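Local coordinates for protein polymeric Immunoglobulin Receptor (Oncorhynchus mykiss, PDB 5F1S) that probably binds polymeric immunoglobulins for delivery to mucosal surfaces, its ectodomain being the part known as secretory component, at residues A27-Y32 / C90-G95; P19-P24 / Q70-V75; V2-D7 / V102-H107. All coordinates share one frame; numbering follows the deposited sequence.

Contact 1 (A27-Y32 / C90-G95); sequences ASYVKY and CGVEVG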
loop_
_atom_site.group_PDB
_atom_site.type_symbol
_atom_site.label_atom_id
_atom_site.label_comp_id
_atom_site.label_asym_id
_atom_site.label_seq_id
_atom_site.Cartn_x
_atom_site.Cartn_y
_atom_site.Cartn_z
ATOM N N ALA A 27 -11.467 -8.445 26.943
ATOM C CA ALA A 27 -12.673 -8.275 26.139
ATOM C C ALA A 27 -13.522 -7.106 26.602
ATOM O O ALA A 27 -14.052 -6.359 25.781
ATOM C CB ALA A 27 -13.495 -9.554 26.177
ATOM N N SER A 28 -13.683 -6.923 27.914
ATOM C CA SER A 28 -14.663 -5.954 28.404
ATOM C C SER A 28 -14.134 -4.523 28.540
ATOM O O SER A 28 -14.908 -3.624 28.917
ATOM C CB SER A 28 -15.204 -6.427 29.766
ATOM O OG SER A 28 -14.181 -6.233 30.737
ATOM N N TYR A 29 -12.858 -4.251 28.240
ATOM C CA TYR A 29 -12.282 -2.958 28.528
ATOM C C TYR A 29 -12.323 -2.058 27.297
ATOM O O TYR A 29 -12.358 -2.541 26.170
ATOM C CB TYR A 29 -10.825 -3.100 28.983
ATOM C CG TYR A 29 -10.708 -3.785 30.328
ATOM C CD1 TYR A 29 -10.656 -5.179 30.432
ATOM C CD2 TYR A 29 -10.697 -3.047 31.457
ATOM C CE1 TYR A 29 -10.558 -5.812 31.688
ATOM C CE2 TYR A 29 -10.600 -3.669 32.725
ATOM C CZ TYR A 29 -10.511 -5.039 32.804
ATOM O OH TYR A 29 -10.432 -5.676 34.016
ATOM N N VAL A 30 -12.232 -0.756 27.527
ATOM C CA VAL A 30 -12.195 0.195 26.422
ATOM C C VAL A 30 -10.877 0.023 25.666
ATOM O O VAL A 30 -9.808 -0.162 26.275
ATOM C CB VAL A 30 -12.362 1.621 26.937
ATOM C CG1 VAL A 30 -12.209 2.648 25.820
ATOM C CG2 VAL A 30 -13.720 1.742 27.673
ATOM N N LYS A 31 -10.960 0.051 24.344
ATOM C CA LYS A 31 -9.781 -0.039 23.483
ATOM C C LYS A 31 -9.485 1.336 22.909
ATOM O O LYS A 31 -10.393 2.154 22.693
ATOM C CB LYS A 31 -10.006 -1.044 22.340
ATOM C CG LYS A 31 -10.610 -2.394 22.767
ATOM C CD LYS A 31 -9.786 -3.034 23.911
ATOM C CE LYS A 31 -10.214 -4.516 24.131
ATOM N NZ LYS A 31 -11.665 -4.648 24.514
ATOM N N TYR A 32 -8.213 1.597 22.640
ATOM C CA TYR A 32 -7.853 2.892 22.094
ATOM C C TYR A 32 -6.673 2.763 21.137
ATOM O O TYR A 32 -5.990 1.739 21.081
ATOM C CB TYR A 32 -7.581 3.927 23.207
ATOM C CG TYR A 32 -6.380 3.675 24.071
ATOM C CD1 TYR A 32 -5.178 4.294 23.801
ATOM C CD2 TYR A 32 -6.456 2.841 25.185
ATOM C CE1 TYR A 32 -4.053 4.068 24.638
ATOM C CE2 TYR A 32 -5.345 2.603 26.000
ATOM C CZ TYR A 32 -4.161 3.239 25.717
ATOM O OH TYR A 32 -3.062 3.027 26.503
ATOM N N CYS A 90 -1.608 0.405 19.686
ATOM C CA CYS A 90 -2.788 -0.295 20.195
ATOM C C CYS A 90 -2.777 -0.207 21.706
ATOM O O CYS A 90 -1.742 -0.500 22.308
ATOM C CB CYS A 90 -2.722 -1.788 19.837
ATOM S SG CYS A 90 -2.596 -2.309 18.155
ATOM N N GLY A 91 -3.900 0.162 22.331
ATOM C CA GLY A 91 -3.975 0.160 23.793
ATOM C C GLY A 91 -5.269 -0.436 24.325
ATOM O O GLY A 91 -6.323 -0.355 23.696
ATOM N N VAL A 92 -5.176 -1.023 25.525
ATOM C CA VAL A 92 -6.345 -1.418 26.318
ATOM C C VAL A 92 -6.355 -0.555 27.572
ATOM O O VAL A 92 -5.325 -0.422 28.245
ATOM C CB VAL A 92 -6.342 -2.902 26.704
ATOM C CG1 VAL A 92 -7.632 -3.219 27.515
ATOM C CG2 VAL A 92 -6.207 -3.871 25.477
ATOM N N GLU A 93 -7.502 0.071 27.873
ATOM C CA GLU A 93 -7.593 0.974 29.020
ATOM C C GLU A 93 -7.904 0.136 30.253
ATOM O O GLU A 93 -9.058 -0.228 30.486
ATOM C CB GLU A 93 -8.660 2.027 28.795
ATOM C CG GLU A 93 -8.792 3.000 29.945
ATOM C CD GLU A 93 -9.649 4.173 29.534
ATOM O OE1 GLU A 93 -9.127 5.026 28.774
ATOM O OE2 GLU A 93 -10.845 4.197 29.900
ATOM N N VAL A 94 -6.878 -0.179 31.036
ATOM C CA VAL A 94 -7.061 -1.002 32.234
ATOM C C VAL A 94 -6.023 -0.542 33.246
ATOM O O VAL A 94 -4.881 -0.263 32.890
ATOM C CB VAL A 94 -6.963 -2.511 31.940
ATOM C CG1 VAL A 94 -5.708 -2.855 31.176
ATOM C CG2 VAL A 94 -7.086 -3.370 33.216
ATOM N N GLY A 95 -6.440 -0.397 34.492
ATOM C CA GLY A 95 -5.500 -0.004 35.508
ATOM C C GLY A 95 -4.807 -1.193 36.150
ATOM O O GLY A 95 -5.308 -2.312 36.132
HETATM O O HOH W 1 -11.691 0.158 30.189
HETATM O O HOH W 2 -3.343 1.214 28.614
#

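Contact 2 (P19-P24 / Q70-V75); sequences PCHYGP and QQVFTV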
loop_
_atom_site.group_PDB
_atom_site.type_symbol
_atom_site.label_atom_id
_atom_site.label_comp_id
_atom_site.label_asym_id
_atom_site.label_seq_id
_atom_site.Cartn_x
_atom_site.Cartn_y
_atom_site.Cartn_z
ATOM N N PRO A 19 -5.137 -4.741 12.664
ATOM C CA PRO A 19 -5.646 -5.547 13.795
ATOM C C PRO A 19 -4.803 -5.365 15.043
ATOM O O PRO A 19 -3.581 -5.594 15.026
ATOM C CB PRO A 19 -5.536 -6.985 13.274
ATOM C CG PRO A 19 -4.255 -6.938 12.398
ATOM C CD PRO A 19 -4.298 -5.561 11.752
ATOM N N CYS A 20 -5.488 -5.136 16.158
ATOM C CA CYS A 20 -4.897 -5.119 17.483
ATOM C C CYS A 20 -5.487 -6.303 18.224
ATOM O O CYS A 20 -6.610 -6.204 18.751
ATOM C CB CYS A 20 -5.217 -3.816 18.212
ATOM S SG CYS A 20 -4.525 -2.287 17.459
ATOM N N HIS A 21 -4.740 -7.398 18.274
ATOM C CA HIS A 21 -5.202 -8.618 18.917
ATOM C C HIS A 21 -4.868 -8.558 20.407
ATOM O O HIS A 21 -3.854 -7.998 20.819
ATOM C CB HIS A 21 -4.592 -9.881 18.291
ATOM C CG HIS A 21 -5.197 -10.251 16.959
ATOM N ND1 HIS A 21 -6.281 -11.102 16.825
ATOM C CD2 HIS A 21 -4.873 -9.859 15.716
ATOM C CE1 HIS A 21 -6.582 -11.223 15.542
ATOM N NE2 HIS A 21 -5.725 -10.495 14.853
ATOM N N TYR A 22 -5.747 -9.125 21.224
ATOM C CA TYR A 22 -5.530 -9.032 22.659
ATOM C C TYR A 22 -5.969 -10.309 23.352
ATOM O O TYR A 22 -6.763 -11.094 22.836
ATOM C CB TYR A 22 -6.263 -7.856 23.268
ATOM C CG TYR A 22 -7.720 -7.774 22.951
ATOM C CD1 TYR A 22 -8.659 -8.408 23.751
ATOM C CD2 TYR A 22 -8.181 -7.053 21.856
ATOM C CE1 TYR A 22 -10.034 -8.291 23.489
ATOM C CE2 TYR A 22 -9.572 -6.956 21.563
ATOM C CZ TYR A 22 -10.477 -7.576 22.418
ATOM O OH TYR A 22 -11.836 -7.445 22.218
ATOM N N GLY A 23 -5.433 -10.499 24.542
ATOM C CA GLY A 23 -5.713 -11.697 25.288
ATOM C C GLY A 23 -7.138 -11.690 25.808
ATOM O O GLY A 23 -7.762 -10.635 25.968
ATOM N N PRO A 24 -7.677 -12.872 26.101
ATOM C CA PRO A 24 -9.098 -12.963 26.452
ATOM C C PRO A 24 -9.473 -12.204 27.716
ATOM O O PRO A 24 -10.660 -11.932 27.912
ATOM C CB PRO A 24 -9.322 -14.483 26.616
ATOM C CG PRO A 24 -8.043 -14.992 26.950
ATOM C CD PRO A 24 -7.030 -14.184 26.180
ATOM N N GLN A 70 -13.927 -12.120 18.624
ATOM C CA GLN A 70 -12.692 -12.444 17.903
ATOM C C GLN A 70 -11.432 -11.990 18.624
ATOM O O GLN A 70 -10.327 -12.316 18.155
ATOM C CB GLN A 70 -12.743 -11.816 16.493
ATOM C CG GLN A 70 -13.770 -12.506 15.639
ATOM C CD GLN A 70 -13.263 -12.639 14.242
ATOM O OE1 GLN A 70 -13.218 -11.663 13.492
ATOM N NE2 GLN A 70 -12.747 -13.807 13.939
ATOM N N GLN A 71 -11.568 -11.263 19.745
ATOM C CA GLN A 71 -10.424 -10.866 20.563
ATOM C C GLN A 71 -9.476 -9.978 19.763
ATOM O O GLN A 71 -8.250 -10.096 19.826
ATOM C CB GLN A 71 -9.698 -12.098 21.137
ATOM C CG GLN A 71 -10.633 -12.833 22.152
ATOM C CD GLN A 71 -10.124 -14.179 22.584
ATOM O OE1 GLN A 71 -8.967 -14.508 22.407
ATOM N NE2 GLN A 71 -11.012 -14.980 23.144
ATOM N N VAL A 72 -10.064 -9.083 19.006
ATOM C CA VAL A 72 -9.301 -8.142 18.199
ATOM C C VAL A 72 -10.119 -6.868 18.091
ATOM O O VAL A 72 -11.347 -6.916 17.961
ATOM C CB VAL A 72 -8.970 -8.736 16.819
ATOM C CG1 VAL A 72 -10.242 -9.165 16.057
ATOM C CG2 VAL A 72 -8.110 -7.766 15.956
ATOM N N PHE A 73 -9.446 -5.739 18.137
ATOM C CA PHE A 73 -10.050 -4.500 17.668
ATOM C C PHE A 73 -9.284 -4.019 16.451
ATOM O O PHE A 73 -8.066 -4.140 16.388
ATOM C CB PHE A 73 -10.147 -3.433 18.778
ATOM C CG PHE A 73 -8.833 -2.931 19.393
ATOM C CD1 PHE A 73 -8.262 -3.590 20.484
ATOM C CD2 PHE A 73 -8.243 -1.748 18.955
ATOM C CE1 PHE A 73 -7.110 -3.082 21.120
ATOM C CE2 PHE A 73 -7.086 -1.230 19.583
ATOM C CZ PHE A 73 -6.529 -1.897 20.668
ATOM N N THR A 74 -10.024 -3.520 15.467
ATOM C CA THR A 74 -9.477 -3.144 14.180
ATOM C C THR A 74 -9.547 -1.631 14.068
ATOM O O THR A 74 -10.605 -1.025 14.317
ATOM C CB THR A 74 -10.289 -3.808 13.067
ATOM O OG1 THR A 74 -10.300 -5.224 13.260
ATOM C CG2 THR A 74 -9.680 -3.548 11.678
ATOM N N VAL A 75 -8.412 -1.017 13.715
ATOM C CA VAL A 75 -8.325 0.414 13.540
ATOM C C VAL A 75 -8.131 0.695 12.056
ATOM O O VAL A 75 -7.253 0.119 11.428
ATOM C CB VAL A 75 -7.188 1.012 14.382
ATOM C CG1 VAL A 75 -7.109 2.505 14.133
ATOM C CG2 VAL A 75 -7.395 0.736 15.876
HETATM O O HOH W 3 -6.566 -12.466 19.890
#

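Contact 3 (V2-D7 / V102-H107); sequences VTTVGD and VTASLH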
loop_
_atom_site.group_PDB
_atom_site.type_symbol
_atom_site.label_atom_id
_atom_site.label_comp_id
_atom_site.label_asym_id
_atom_site.label_seq_id
_atom_site.Cartn_x
_atom_site.Cartn_y
_atom_site.Cartn_z
ATOM N N VAL A 2 -1.002 -7.811 24.065
ATOM C CA VAL A 2 -1.616 -7.119 22.931
ATOM C C VAL A 2 -0.583 -7.117 21.821
ATOM O O VAL A 2 0.590 -6.872 22.090
ATOM C CB VAL A 2 -2.017 -5.678 23.278
ATOM C CG1 VAL A 2 -2.495 -4.938 22.013
ATOM C CG2 VAL A 2 -3.057 -5.705 24.411
ATOM N N THR A 3 -0.994 -7.463 20.613
ATOM C CA THR A 3 -0.054 -7.573 19.501
ATOM C C THR A 3 -0.685 -6.991 18.245
ATOM O O THR A 3 -1.907 -6.960 18.081
ATOM C CB THR A 3 0.352 -9.019 19.219
ATOM O OG1 THR A 3 -0.790 -9.787 18.863
ATOM C CG2 THR A 3 0.926 -9.681 20.446
ATOM N N THR A 4 0.176 -6.626 17.309
ATOM C CA THR A 4 -0.300 -6.083 16.065
ATOM C C THR A 4 0.706 -6.437 14.975
ATOM O O THR A 4 1.623 -7.239 15.183
ATOM C CB THR A 4 -0.547 -4.573 16.186
ATOM O OG1 THR A 4 -1.193 -4.090 15.024
ATOM C CG2 THR A 4 0.756 -3.771 16.343
ATOM N N VAL A 5 0.470 -5.911 13.796
ATOM C CA VAL A 5 1.268 -6.246 12.624
ATOM C C VAL A 5 2.602 -5.512 12.651
ATOM O O VAL A 5 2.800 -4.578 13.429
ATOM C CB VAL A 5 0.517 -5.903 11.333
ATOM C CG1 VAL A 5 -0.785 -6.734 11.232
ATOM C CG2 VAL A 5 0.169 -4.409 11.287
ATOM N N GLY A 6 3.493 -5.874 11.717
ATOM C CA GLY A 6 4.780 -5.220 11.652
ATOM C C GLY A 6 4.705 -3.881 10.952
ATOM O O GLY A 6 3.673 -3.481 10.432
ATOM N N ASP A 7 5.830 -3.174 10.944
ATOM C CA ASP A 7 5.829 -1.806 10.431
ATOM C C ASP A 7 5.329 -1.798 8.989
ATOM O O ASP A 7 5.565 -2.731 8.225
ATOM C CB ASP A 7 7.229 -1.203 10.518
ATOM C CG ASP A 7 7.724 -1.096 11.934
ATOM O OD1 ASP A 7 6.900 -1.066 12.882
ATOM O OD2 ASP A 7 8.955 -0.990 12.109
ATOM N N VAL A 102 -0.496 -4.483 27.752
ATOM C CA VAL A 102 -1.783 -4.005 27.230
ATOM C C VAL A 102 -1.577 -2.969 26.133
ATOM O O VAL A 102 -2.494 -2.199 25.810
ATOM C CB VAL A 102 -2.665 -3.428 28.359
ATOM C CG1 VAL A 102 -3.153 -4.576 29.211
ATOM C CG2 VAL A 102 -1.940 -2.416 29.201
ATOM N N THR A 103 -0.383 -2.946 25.540
ATOM C CA THR A 103 -0.131 -2.013 24.430
ATOM C C THR A 103 0.789 -2.704 23.409
ATOM O O THR A 103 1.461 -3.701 23.701
ATOM C CB THR A 103 0.541 -0.685 24.882
ATOM O OG1 THR A 103 1.845 -0.981 25.423
ATOM C CG2 THR A 103 -0.301 0.132 25.917
ATOM N N ALA A 104 0.804 -2.175 22.187
ATOM C CA ALA A 104 1.703 -2.688 21.164
ATOM C C ALA A 104 1.904 -1.562 20.160
ATOM O O ALA A 104 0.964 -0.805 19.897
ATOM C CB ALA A 104 1.162 -3.964 20.485
ATOM N N SER A 105 3.130 -1.398 19.644
ATOM C CA SER A 105 3.381 -0.298 18.732
ATOM C C SER A 105 3.598 -0.803 17.307
ATOM O O SER A 105 3.972 -1.954 17.063
ATOM C CB SER A 105 4.622 0.509 19.120
ATOM O OG SER A 105 5.715 -0.385 19.222
ATOM N N LEU A 106 3.483 0.127 16.370
ATOM C CA LEU A 106 3.996 -0.131 15.028
ATOM C C LEU A 106 4.223 1.212 14.372
ATOM O O LEU A 106 3.655 2.231 14.766
ATOM C CB LEU A 106 3.081 -0.991 14.173
ATOM C CG LEU A 106 1.975 -0.214 13.451
ATOM C CD1 LEU A 106 1.235 -1.099 12.545
ATOM C CD2 LEU A 106 1.080 0.363 14.503
ATOM N N HIS A 107 5.066 1.196 13.352
ATOM C CA HIS A 107 5.410 2.406 12.644
ATOM C C HIS A 107 4.693 2.375 11.308
ATOM O O HIS A 107 4.643 1.338 10.661
ATOM C CB HIS A 107 6.932 2.542 12.414
ATOM C CG HIS A 107 7.316 3.848 11.788
ATOM N ND1 HIS A 107 7.477 4.002 10.426
ATOM C CD2 HIS A 107 7.525 5.071 12.333
ATOM C CE1 HIS A 107 7.785 5.263 10.163
ATOM N NE2 HIS A 107 7.812 5.931 11.303
HETATM O O HOH W 4 4.722 -3.758 15.269
#

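Contact 1 (A27-Y32 / C90-G95)
Gly91 CA lies over one face of the Tyr32 ring, 3.7 Å from the ring centroid and displaced toward the rim, a CH-pi contact made by a residue that brings no side chain to the site. At the edge of the same ring, in its plane, stand Glu93 N and a water that links Tyr32 OH to Val92 O. The Tyr29 ring takes Val94 CB over one face, while Val94 CG2 reaches Tyr29 CE2 at 3.6 Å. Tyr29 CB packs on Val92 CG1 at 3.5 Å.

The backbones that carry these rings are antiparallel. Tyr32 and Gly91 exchange N-H...O bonds in both directions, and Glu93 N donates almost straight to Val30 O at 2.8 Å (174° at the hydrogen). Next to this bond a water takes over, accepting from Val30 N and donating to Glu93 O. Lys31, its chain bent at chi2 and chi4, curls back so that Lys31 NZ donates to Tyr29 O at 2.8 Å; Asp66 supplies its salt bridge. The carboxylate of Glu93 is paired with Arg47.

Strands 31-35 and 86-92 correspond to C and F of an immunoglobulin V-set domain, and the contact runs out into the loops equivalent to CDR1 and CDR3 of an antibody variable domain.

Contact 2 (P19-P24 / Q70-V75)
Phe73 and Cys20 meet at the tight centre of this contact, where strands 16-22 and 72-77, the B and E strands of the V-set immunoglobulin sandwich, run antiparallel. Cys20 CB sits over the centre of the Phe73 ring, 3.4 Å from its centroid, and Cys20 SG reaches obliquely to Phe73 CE2 at 3.5 Å in a sulfur-aromatic contact. A chi1 of 62° sets Phe73 CG between its own backbone N and carbonyl carbon, and the ring lies over Cys20. At the edge of that ring, in its plane, comes Tyr22 CE2. Tyr22 belongs to this packed face: its hydroxyl is bonded to Asp66, its N donates to Gln71 O, and Gln71 C lies 3.5 Å above the plane of the Tyr22 ring, offset toward the rim. An alanine in place of Phe73 would probably open a gap beside the disulfide, leaving Cys20 SG without the Phe73 ring against it and Tyr22 without the ring that borders its CD2 and CE2. Cys20 and Phe73 are also joined by reciprocal backbone hydrogen bonds.

The other face of the sheet is looser and nearer solvent. His21 and Val72 run alongside each other, with Val72 CG2 centred over the His21 imidazole at 3.7 Å from its centroid. Pro19 CB touches Val72 CG2 at 3.8 Å. Gln71 adopts a left-handed backbone conformation and, with Val72, forms a G1 beta bulge opposite Asp67; its extended side chain brings Gln71 NE2 no nearer than 3.9 Å to Pro24 CB. A water in the plane of the His21 ring holds only weakly to His21 ND1, yet donates to Gln71 O at 2.9 Å.

Contact 3 (V2-D7 / V102-H107)
Val5 and Leu106 share a direction, with Val5 CG2 against Leu106 CD1 at 3.7 Å, while farther along, Asp7 and His107 are set obliquely, the carboxylate and imidazole planes 74° apart. Here the flat groups do not meet face to face. Instead Asp7 OD1 accepts from the backbone N of His107 at 2.9 Å, and the N-H comes from above the carboxylate plane, 52° out of it. The Asp7 CG stands anti to its own carbonyl carbon (chi1 -63°), beside the backbone N, and the His107 CB also packs on Asp7 OD1. The His107 ring itself leads away and meets Trp87 edge to face.

Segments 2-7 and 102-107 run in the same direction. Strand 2-3 is strand A of the immunoglobulin V-set fold, paired with strand B (16-22), and strand 8-11 is A', paired in parallel with strand G (103-111); segment 2-7 therefore passes from one sheet toward the other, the A-to-A' switch of this fold.

Along strand 2-3 and into the crossing, Val2 and Thr4 point toward segment 102-107, and Ala104 toward segment 2-7. Val2 directs CG2 at the backbone of Val102, 3.5 Å from Val102 CA, and Val2 O lies 3.4 Å from Ala104 CB. Thr4 splits its branches: Thr4 CG2 rests on Ser105 O at 3.8 Å, whereas OG1, anti to the backbone N, is hydrogen-bonded to Pro19 O. Between the segments, the carbonyls of Val5 and Ser105, which cannot bond to one another, are bridged by a water that donates to both, at 2.8 Å from Val5 O and 2.7 Å from Ser105 O.

Contact 1 lies in one sheet of the V-set domain and contact 2 in the other; the disulfide and contact 3 join them. Contacts 1 and 2, with centres 10 Å apart, are linked covalently by the Cys20 to Cys90 disulfide, and Phe73 of contact 2 extends to contact 1, Phe73 CD1 lying 3.5 Å from Lys31 CG. Contact 3 encloses both along the chain and touches each: His21 N and Thr3 O are 2.9 Å apart on the contact 2 side, while Cys90 N approaches Ala104 O at 2.8 Å on the contact 1 side. Thr4 CB also lies 3.6 Å from Cys90 SG, which places the disulfide where all three contacts converge.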